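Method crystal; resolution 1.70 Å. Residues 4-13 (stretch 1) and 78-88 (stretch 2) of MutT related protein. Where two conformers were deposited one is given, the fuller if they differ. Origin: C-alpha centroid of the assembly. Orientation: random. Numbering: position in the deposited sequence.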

# COMPACT_ATOMS: atom_id res chain seq x y z
N GLU A 4 7.89 8.09 23.78
CA GLU A 4 7.37 6.74 24.01
C GLU A 4 6.69 6.19 22.76
O GLU A 4 6.73 4.99 22.50
CB GLU A 4 6.41 6.74 25.20
CG GLU A 4 7.08 7.09 26.53
CD GLU A 4 6.14 7.72 27.53
OE1 GLU A 4 5.21 8.44 27.11
OE2 GLU A 4 6.34 7.49 28.74
N LYS A 5 6.12 7.10 21.97
CA LYS A 5 5.42 6.72 20.74
C LYS A 5 5.84 7.69 19.62
O LYS A 5 5.77 8.90 19.83
CB LYS A 5 3.93 6.83 21.00
CG LYS A 5 3.06 6.29 19.92
CD LYS A 5 1.58 6.40 20.30
CE LYS A 5 1.23 5.42 21.42
NZ LYS A 5 -0.25 5.33 21.61
N PRO A 6 6.29 7.15 18.47
CA PRO A 6 6.78 8.00 17.37
C PRO A 6 5.65 8.73 16.67
O PRO A 6 4.49 8.28 16.72
CB PRO A 6 7.40 6.99 16.40
CG PRO A 6 6.61 5.73 16.63
CD PRO A 6 6.36 5.72 18.12
N TYR A 7 6.00 9.87 16.06
CA TYR A 7 5.07 10.59 15.17
C TYR A 7 5.34 10.18 13.73
O TYR A 7 6.50 9.93 13.37
CB TYR A 7 5.23 12.10 15.28
CG TYR A 7 4.67 12.72 16.52
CD1 TYR A 7 3.35 13.19 16.54
CD2 TYR A 7 5.45 12.87 17.67
CE1 TYR A 7 2.81 13.78 17.68
CE2 TYR A 7 4.93 13.46 18.83
CZ TYR A 7 3.60 13.90 18.83
OH TYR A 7 3.07 14.47 19.96
N ILE A 8 4.29 10.13 12.90
CA ILE A 8 4.44 9.98 11.46
C ILE A 8 3.59 11.03 10.77
O ILE A 8 2.64 11.56 11.38
CB ILE A 8 4.06 8.57 10.94
CG1 ILE A 8 2.57 8.31 11.11
CG2 ILE A 8 4.95 7.47 11.63
CD1 ILE A 8 1.98 7.35 10.13
N ILE A 9 3.98 11.37 9.54
CA ILE A 9 3.24 12.35 8.73
C ILE A 9 2.40 11.59 7.70
O ILE A 9 2.90 10.69 7.00
CB ILE A 9 4.19 13.37 8.00
CG1 ILE A 9 5.19 14.03 8.97
CG2 ILE A 9 3.38 14.44 7.20
CD1 ILE A 9 4.54 14.82 10.11
N SER A 10 1.13 11.95 7.62
CA SER A 10 0.23 11.40 6.61
C SER A 10 -0.40 12.54 5.84
O SER A 10 -0.35 13.69 6.28
CB SER A 10 -0.84 10.51 7.23
OG SER A 10 -0.27 9.33 7.77
N VAL A 11 -0.94 12.21 4.67
CA VAL A 11 -1.68 13.18 3.86
C VAL A 11 -3.03 12.61 3.40
O VAL A 11 -3.14 11.43 3.07
CB VAL A 11 -0.85 13.65 2.64
CG1 VAL A 11 0.30 14.55 3.08
CG2 VAL A 11 -0.27 12.44 1.87
N TYR A 12 -4.05 13.45 3.40
CA TYR A 12 -5.39 13.08 2.91
C TYR A 12 -5.89 14.05 1.84
O TYR A 12 -5.44 15.21 1.79
CB TYR A 12 -6.39 12.96 4.05
CG TYR A 12 -5.99 11.84 4.99
CD1 TYR A 12 -6.29 10.51 4.68
CD2 TYR A 12 -5.26 12.09 6.15
CE1 TYR A 12 -5.92 9.45 5.51
CE2 TYR A 12 -4.85 11.01 6.99
CZ TYR A 12 -5.19 9.70 6.64
OH TYR A 12 -4.83 8.63 7.44
N ALA A 13 -6.81 13.57 0.98
CA ALA A 13 -7.39 14.43 -0.07
C ALA A 13 -8.88 14.57 0.08
O ALA A 13 -9.57 13.59 0.34
CB ALA A 13 -7.08 13.88 -1.44
N PHE A 78 -4.13 12.45 15.23
CA PHE A 78 -4.77 11.39 16.03
C PHE A 78 -3.74 10.36 16.47
O PHE A 78 -2.72 10.13 15.79
CB PHE A 78 -5.93 10.71 15.29
CG PHE A 78 -5.58 10.15 13.94
CD1 PHE A 78 -5.22 8.82 13.79
CD2 PHE A 78 -5.64 10.97 12.79
CE1 PHE A 78 -4.90 8.30 12.53
CE2 PHE A 78 -5.33 10.46 11.54
CZ PHE A 78 -4.96 9.12 11.40
N GLU A 79 -4.04 9.75 17.62
CA GLU A 79 -3.16 8.74 18.18
C GLU A 79 -3.63 7.32 17.82
O GLU A 79 -4.82 6.99 17.91
CB GLU A 79 -3.07 8.92 19.69
CG GLU A 79 -2.12 7.95 20.38
CD GLU A 79 -1.92 8.25 21.86
OE1 GLU A 79 -2.73 8.99 22.46
OE2 GLU A 79 -0.94 7.74 22.43
N LEU A 80 -2.70 6.48 17.41
CA LEU A 80 -2.98 5.06 17.24
C LEU A 80 -2.17 4.30 18.28
O LEU A 80 -1.34 4.90 18.97
CB LEU A 80 -2.61 4.60 15.84
CG LEU A 80 -3.34 5.29 14.67
CD1 LEU A 80 -2.74 4.83 13.34
CD2 LEU A 80 -4.83 4.99 14.72
N THR A 81 -2.39 3.00 18.37
CA THR A 81 -1.67 2.24 19.37
C THR A 81 -0.13 2.33 19.20
O THR A 81 0.59 2.46 20.20
CB THR A 81 -2.20 0.78 19.52
OG1 THR A 81 -1.48 0.16 20.59
CG2 THR A 81 -1.99 -0.02 18.24
N GLU A 82 0.37 2.31 17.96
CA GLU A 82 1.83 2.26 17.85
C GLU A 82 2.50 3.52 17.31
O GLU A 82 3.73 3.57 17.26
CB GLU A 82 2.28 1.01 17.11
CG GLU A 82 2.14 1.08 15.63
CD GLU A 82 1.92 -0.29 15.01
OE1 GLU A 82 2.54 -1.27 15.48
OE2 GLU A 82 1.12 -0.36 14.05
N LYS A 83 1.70 4.53 16.96
CA LYS A 83 2.23 5.81 16.48
C LYS A 83 1.19 6.92 16.64
O LYS A 83 -0.01 6.63 16.75
CB LYS A 83 2.64 5.70 15.01
CG LYS A 83 1.47 5.43 14.05
CD LYS A 83 1.94 4.76 12.79
CE LYS A 83 0.79 4.10 12.07
NZ LYS A 83 0.44 2.82 12.73
N LYS A 84 1.66 8.17 16.64
CA LYS A 84 0.79 9.35 16.53
C LYS A 84 0.86 9.87 15.10
O LYS A 84 1.94 10.00 14.54
CB LYS A 84 1.22 10.44 17.50
CG LYS A 84 1.11 10.00 19.01
CD LYS A 84 1.38 11.13 19.99
CE LYS A 84 0.10 11.94 20.29
NZ LYS A 84 0.34 13.16 21.12
N VAL A 85 -0.30 10.21 14.55
CA VAL A 85 -0.37 10.66 13.18
C VAL A 85 -0.59 12.18 13.13
O VAL A 85 -1.44 12.73 13.83
CB VAL A 85 -1.46 9.89 12.42
CG1 VAL A 85 -1.62 10.43 11.01
CG2 VAL A 85 -1.14 8.36 12.42
N ILE A 86 0.23 12.86 12.34
CA ILE A 86 -0.01 14.26 12.03
C ILE A 86 -0.35 14.24 10.55
O ILE A 86 0.49 13.85 9.71
CB ILE A 86 1.26 15.12 12.17
CG1 ILE A 86 1.75 15.18 13.63
CG2 ILE A 86 0.98 16.55 11.65
CD1 ILE A 86 3.24 15.55 13.74
N ALA A 87 -1.57 14.63 10.22
CA ALA A 87 -2.03 14.50 8.84
C ALA A 87 -2.43 15.85 8.24
O ALA A 87 -3.10 16.66 8.90
CB ALA A 87 -3.17 13.55 8.74
N ILE A 88 -1.98 16.08 7.02
CA ILE A 88 -2.30 17.32 6.32
C ILE A 88 -3.32 16.99 5.23
O ILE A 88 -3.16 16.01 4.47
CB ILE A 88 -1.03 18.03 5.75
CG1 ILE A 88 -0.05 18.40 6.88
CG2 ILE A 88 -1.40 19.32 5.03
CD1 ILE A 88 0.95 17.32 7.24

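Two neighbouring strands of one chain, 7-13 and 84-88, pair in parallel through an unbroken backbone ladder, and a lysine just ahead of the first strand clamps the turn that leads into the second. The ladder follows the parallel rule, in which alternate residues of each strand do the bonding. Lys84 N donates to Pro6 O at 2.8 Å, and Ile8 N answers to Lys84 O at 2.9 Å; the pattern repeats as Ile86 N to Ile8 O and Ser10 N to Ile86 O, both 2.9 Å, then closes with Ile88 N to Ser10 O at 3.0 Å and Tyr12 N to Ile88 O at 2.9 Å. N-H...O angles of 159-174° keep every rung close to linear. Residues that skip the rungs still bring CA close to a carbonyl, as Tyr7 CA does to Lys84 O at 3.2 Å.

Because the register is residue on residue, side chains pair by face. Tyr7, Ile9 and Val11 share one face with Lys84, Ile86 and Ile88. There Ile86 CD1 lies 3.7 Å from Tyr7 CD1, Ile9 CG2 meets Ile88 CD1 at 3.8 Å, and Lys84 NZ reaches along the tyrosine to donate to Tyr7 OH at 3.2 Å. The other face carries Ile8 and Ser10 against Val85 and Ala87. Ile8 CG1 packs 3.9 Å from Val85 CG2, while the small Ala87 offers its CB to the edge of the Tyr12 ring, 3.5 Å from CE2.

The clamp is Lys5. Its side chain runs past the turn, with Lys5 CG 3.6 Å from Lys83 CA, and its ammonium ends in a salt bridge, Lys5 NZ to Glu79 OE2 at 2.6 Å. Lys5 NZ also donates to Leu80 O at 2.9 Å and weakly to Thr81 O at 3.3 Å, so one charged group ties together a carboxylate and two turn carbonyls.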